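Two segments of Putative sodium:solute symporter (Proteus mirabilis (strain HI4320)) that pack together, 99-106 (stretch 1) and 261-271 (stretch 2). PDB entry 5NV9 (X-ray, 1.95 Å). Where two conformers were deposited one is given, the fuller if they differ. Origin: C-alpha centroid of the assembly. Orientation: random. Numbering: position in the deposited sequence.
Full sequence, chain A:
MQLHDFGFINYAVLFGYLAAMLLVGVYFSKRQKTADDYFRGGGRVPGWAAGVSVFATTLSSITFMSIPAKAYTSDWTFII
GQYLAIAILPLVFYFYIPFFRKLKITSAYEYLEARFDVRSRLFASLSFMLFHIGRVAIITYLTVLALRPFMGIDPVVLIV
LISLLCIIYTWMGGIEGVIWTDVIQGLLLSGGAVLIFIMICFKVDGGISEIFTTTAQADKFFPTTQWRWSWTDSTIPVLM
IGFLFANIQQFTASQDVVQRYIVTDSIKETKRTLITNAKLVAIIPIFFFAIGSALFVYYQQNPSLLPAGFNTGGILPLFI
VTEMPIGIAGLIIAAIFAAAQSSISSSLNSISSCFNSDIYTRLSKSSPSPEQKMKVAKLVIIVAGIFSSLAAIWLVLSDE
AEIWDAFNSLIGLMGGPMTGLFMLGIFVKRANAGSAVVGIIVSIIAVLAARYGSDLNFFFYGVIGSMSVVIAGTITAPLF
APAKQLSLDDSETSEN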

# COMPACT_ATOMS: atom_id res chain seq x y z
N PHE A 99 19.57 -6.74 -8.71
CA PHE A 99 19.51 -8.11 -8.16
C PHE A 99 18.21 -8.77 -8.48
O PHE A 99 18.19 -9.93 -8.93
CB PHE A 99 19.76 -8.12 -6.64
CG PHE A 99 21.20 -7.87 -6.29
CD1 PHE A 99 21.68 -6.60 -6.17
CD2 PHE A 99 22.07 -8.94 -6.10
CE1 PHE A 99 23.01 -6.39 -5.89
CE2 PHE A 99 23.40 -8.72 -5.80
CZ PHE A 99 23.87 -7.44 -5.71
N PHE A 100 17.13 -8.02 -8.29
CA PHE A 100 15.79 -8.53 -8.51
C PHE A 100 15.63 -8.94 -9.98
O PHE A 100 15.05 -10.00 -10.28
CB PHE A 100 14.70 -7.47 -8.14
CG PHE A 100 14.53 -7.21 -6.64
CD1 PHE A 100 14.47 -8.25 -5.72
CD2 PHE A 100 14.39 -5.92 -6.15
CE1 PHE A 100 14.29 -7.99 -4.33
CE2 PHE A 100 14.22 -5.66 -4.78
CZ PHE A 100 14.15 -6.68 -3.87
N ARG A 101 16.09 -8.11 -10.90
CA ARG A 101 15.95 -8.40 -12.28
C ARG A 101 16.83 -9.55 -12.72
O ARG A 101 16.36 -10.40 -13.46
CB ARG A 101 16.21 -7.17 -13.14
CG ARG A 101 15.01 -6.23 -13.03
CD ARG A 101 15.13 -5.01 -13.91
NE ARG A 101 14.98 -5.38 -15.32
CZ ARG A 101 13.85 -5.65 -15.97
NH1 ARG A 101 12.64 -5.63 -15.37
NH2 ARG A 101 13.93 -5.97 -17.22
N LYS A 102 18.10 -9.56 -12.31
CA LYS A 102 19.04 -10.56 -12.79
C LYS A 102 18.72 -11.93 -12.27
O LYS A 102 19.03 -12.94 -12.91
CB LYS A 102 20.47 -10.24 -12.41
CG LYS A 102 21.03 -9.12 -13.25
CD LYS A 102 22.36 -8.72 -12.73
CE LYS A 102 22.72 -7.33 -13.16
NZ LYS A 102 23.11 -7.38 -14.55
N LEU A 103 18.12 -11.98 -11.08
CA LEU A 103 17.68 -13.25 -10.53
C LEU A 103 16.36 -13.71 -11.13
O LEU A 103 15.93 -14.77 -10.79
CB LEU A 103 17.57 -13.23 -8.99
CG LEU A 103 18.87 -13.06 -8.15
CD1 LEU A 103 18.52 -12.69 -6.72
CD2 LEU A 103 19.77 -14.28 -8.17
N LYS A 104 15.73 -12.93 -11.99
CA LYS A 104 14.47 -13.33 -12.61
C LYS A 104 13.48 -13.81 -11.55
O LYS A 104 12.87 -14.89 -11.64
CB LYS A 104 14.69 -14.43 -13.64
CG LYS A 104 15.74 -14.10 -14.68
CD LYS A 104 15.27 -13.04 -15.65
CE LYS A 104 16.17 -12.97 -16.87
NZ LYS A 104 16.56 -11.55 -17.18
N ILE A 105 13.31 -12.97 -10.54
CA ILE A 105 12.48 -13.34 -9.41
C ILE A 105 11.02 -13.40 -9.81
O ILE A 105 10.58 -12.60 -10.63
CB ILE A 105 12.67 -12.40 -8.20
CG1 ILE A 105 12.32 -10.95 -8.51
CG2 ILE A 105 14.11 -12.48 -7.73
CD1 ILE A 105 11.49 -10.29 -7.46
N THR A 106 10.30 -14.34 -9.21
CA THR A 106 8.88 -14.25 -9.11
C THR A 106 8.56 -13.54 -7.78
O THR A 106 7.89 -12.49 -7.78
CB THR A 106 8.23 -15.64 -9.24
OG1 THR A 106 8.26 -16.00 -10.62
CG2 THR A 106 6.77 -15.66 -8.76
N TYR A 261 8.75 -4.13 -10.56
CA TYR A 261 10.07 -3.90 -11.11
C TYR A 261 10.50 -4.93 -12.15
O TYR A 261 11.44 -4.67 -12.90
CB TYR A 261 11.13 -3.88 -9.98
CG TYR A 261 10.88 -2.83 -8.84
CD1 TYR A 261 10.08 -1.69 -9.02
CD2 TYR A 261 11.47 -3.01 -7.60
CE1 TYR A 261 9.89 -0.76 -7.97
CE2 TYR A 261 11.32 -2.08 -6.57
CZ TYR A 261 10.52 -0.97 -6.73
OH TYR A 261 10.42 -0.12 -5.62
N ILE A 262 9.85 -6.09 -12.17
CA ILE A 262 10.24 -7.21 -13.04
C ILE A 262 9.24 -7.47 -14.20
O ILE A 262 9.45 -8.36 -15.02
CB ILE A 262 10.53 -8.48 -12.19
CG1 ILE A 262 9.36 -8.90 -11.31
CG2 ILE A 262 11.65 -8.17 -11.19
CD1 ILE A 262 8.43 -9.87 -11.95
N VAL A 263 8.14 -6.71 -14.25
CA VAL A 263 7.18 -6.90 -15.35
C VAL A 263 7.54 -6.18 -16.64
O VAL A 263 6.93 -6.45 -17.71
CB VAL A 263 5.74 -6.48 -14.94
CG1 VAL A 263 5.23 -7.34 -13.83
CG2 VAL A 263 5.64 -5.02 -14.59
N THR A 264 8.46 -5.22 -16.55
CA THR A 264 9.00 -4.48 -17.68
C THR A 264 10.11 -5.25 -18.39
O THR A 264 10.88 -6.00 -17.76
CB THR A 264 9.58 -3.17 -17.19
OG1 THR A 264 10.30 -3.41 -15.95
CG2 THR A 264 8.49 -2.23 -16.93
N ASP A 265 10.29 -4.98 -19.67
CA ASP A 265 11.16 -5.82 -20.47
C ASP A 265 12.62 -5.37 -20.48
O ASP A 265 13.48 -6.12 -20.86
CB ASP A 265 10.62 -5.92 -21.89
CG ASP A 265 11.01 -7.19 -22.54
OD1 ASP A 265 10.59 -8.24 -22.05
OD2 ASP A 265 11.75 -7.14 -23.54
N SER A 266 12.88 -4.15 -20.06
CA SER A 266 14.24 -3.66 -20.05
C SER A 266 14.42 -2.76 -18.86
O SER A 266 13.45 -2.41 -18.16
CB SER A 266 14.47 -2.85 -21.32
OG SER A 266 13.62 -1.70 -21.33
N ILE A 267 15.68 -2.36 -18.64
CA ILE A 267 16.03 -1.51 -17.50
C ILE A 267 15.57 -0.10 -17.84
O ILE A 267 15.22 0.69 -16.95
CB ILE A 267 17.51 -1.62 -17.09
CG1 ILE A 267 17.77 -0.95 -15.74
CG2 ILE A 267 18.41 -0.97 -18.11
CD1 ILE A 267 17.44 -1.83 -14.54
N LYS A 268 15.52 0.22 -19.14
CA LYS A 268 15.02 1.53 -19.61
C LYS A 268 13.59 1.74 -19.16
O LYS A 268 13.23 2.82 -18.66
CB LYS A 268 15.09 1.64 -21.12
CG LYS A 268 14.51 2.91 -21.73
CD LYS A 268 14.59 2.82 -23.27
CE LYS A 268 13.70 3.87 -23.91
NZ LYS A 268 14.17 4.20 -25.27
N GLU A 269 12.79 0.69 -19.35
CA GLU A 269 11.35 0.74 -19.00
C GLU A 269 11.16 0.68 -17.48
O GLU A 269 10.22 1.27 -16.98
CB GLU A 269 10.59 -0.40 -19.69
CG GLU A 269 10.39 -0.14 -21.19
CD GLU A 269 9.62 1.16 -21.44
OE1 GLU A 269 8.81 1.57 -20.57
OE2 GLU A 269 9.85 1.83 -22.47
N THR A 270 12.09 0.00 -16.79
CA THR A 270 12.13 -0.02 -15.34
C THR A 270 12.33 1.35 -14.76
O THR A 270 11.64 1.71 -13.79
CB THR A 270 13.16 -1.05 -14.81
OG1 THR A 270 12.94 -2.32 -15.46
CG2 THR A 270 13.00 -1.23 -13.37
N LYS A 271 13.27 2.13 -15.31
CA LYS A 271 13.39 3.52 -14.91
C LYS A 271 12.09 4.35 -15.12
O LYS A 271 11.69 5.21 -14.29
CB LYS A 271 14.53 4.18 -15.70
CG LYS A 271 15.19 5.32 -14.99
CD LYS A 271 15.99 6.25 -15.91
CE LYS A 271 16.71 5.53 -17.01
NZ LYS A 271 17.69 4.53 -16.51

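The hydrogen bonds between the two stretches all come from one side chain, that of Arg 101. It sits in the last turn of the helix that opens stretch 1, and its CA-to-CB bond runs sideways to stretch 2; the chain then bends at chi3 (p, 71°), bringing the guanidinium among the backbone carbonyls of the loop that precedes the second helix. NH1 donates to Tyr 261 O at 2.9 Å and to Thr 264 O at 3.0 Å, while NH2 donates to the same Thr 264 O at 3.1 Å. Both carbonyl oxygens lie at the edge of the guanidinium, near its plane, where its N-H bonds point. Arginine suits this place because a long, flexible chain carries a flat group with several donors, so a single residue can tie together carbonyls three positions apart. Of all the residues here, it has the largest area covered by the opposite stretch, 148 Å² of the residue.

The hydroxyls of stretch 2 organise the loop that receives the arginine. Thr 270, in the first turns of the second helix, donates from OG1 to Ser 266 O at 2.7 Å, linking its side chain back to the start of that helix. Its OG1 also lies over one face of the guanidinium, 3.3 Å from Arg 101 NH1, but the angle is too poor for a hydrogen bond. Ser 266 occupies the N-cap position: its OG accepts from Glu 269 N at 3.2 Å, satisfying an amide that has no earlier turn to bond to.

The remaining contact is apolar and centres on Ile 262, whose CA is 5.9 Å from the CA of Arg 101, the nearest approach of the two backbones. Its CG2 methyl lies 3.9 Å from Ile 105 CG1 and 4.4 Å from Phe 100 CB, so the branched side chain fills space beside both residues. Next to it, Phe 100 CD2 meets Tyr 261 CD2 at 4.4 Å, at the edge of the tyrosine ring. All four residues are buried, which suits their apolar side chains and rings. Tyr 261 thus serves twice, its ring in this apolar contact and its carbonyl as an acceptor for Arg 101; its hydroxyl is hydrogen-bonded elsewhere in the structure. The aliphatic part of the arginine contributes too, with CD 4.0 Å from Ile 267 CD1.

The turn after the first helix helps place Ile 105: Lys 104, with positive phi, ends the helix in a Schellman motif.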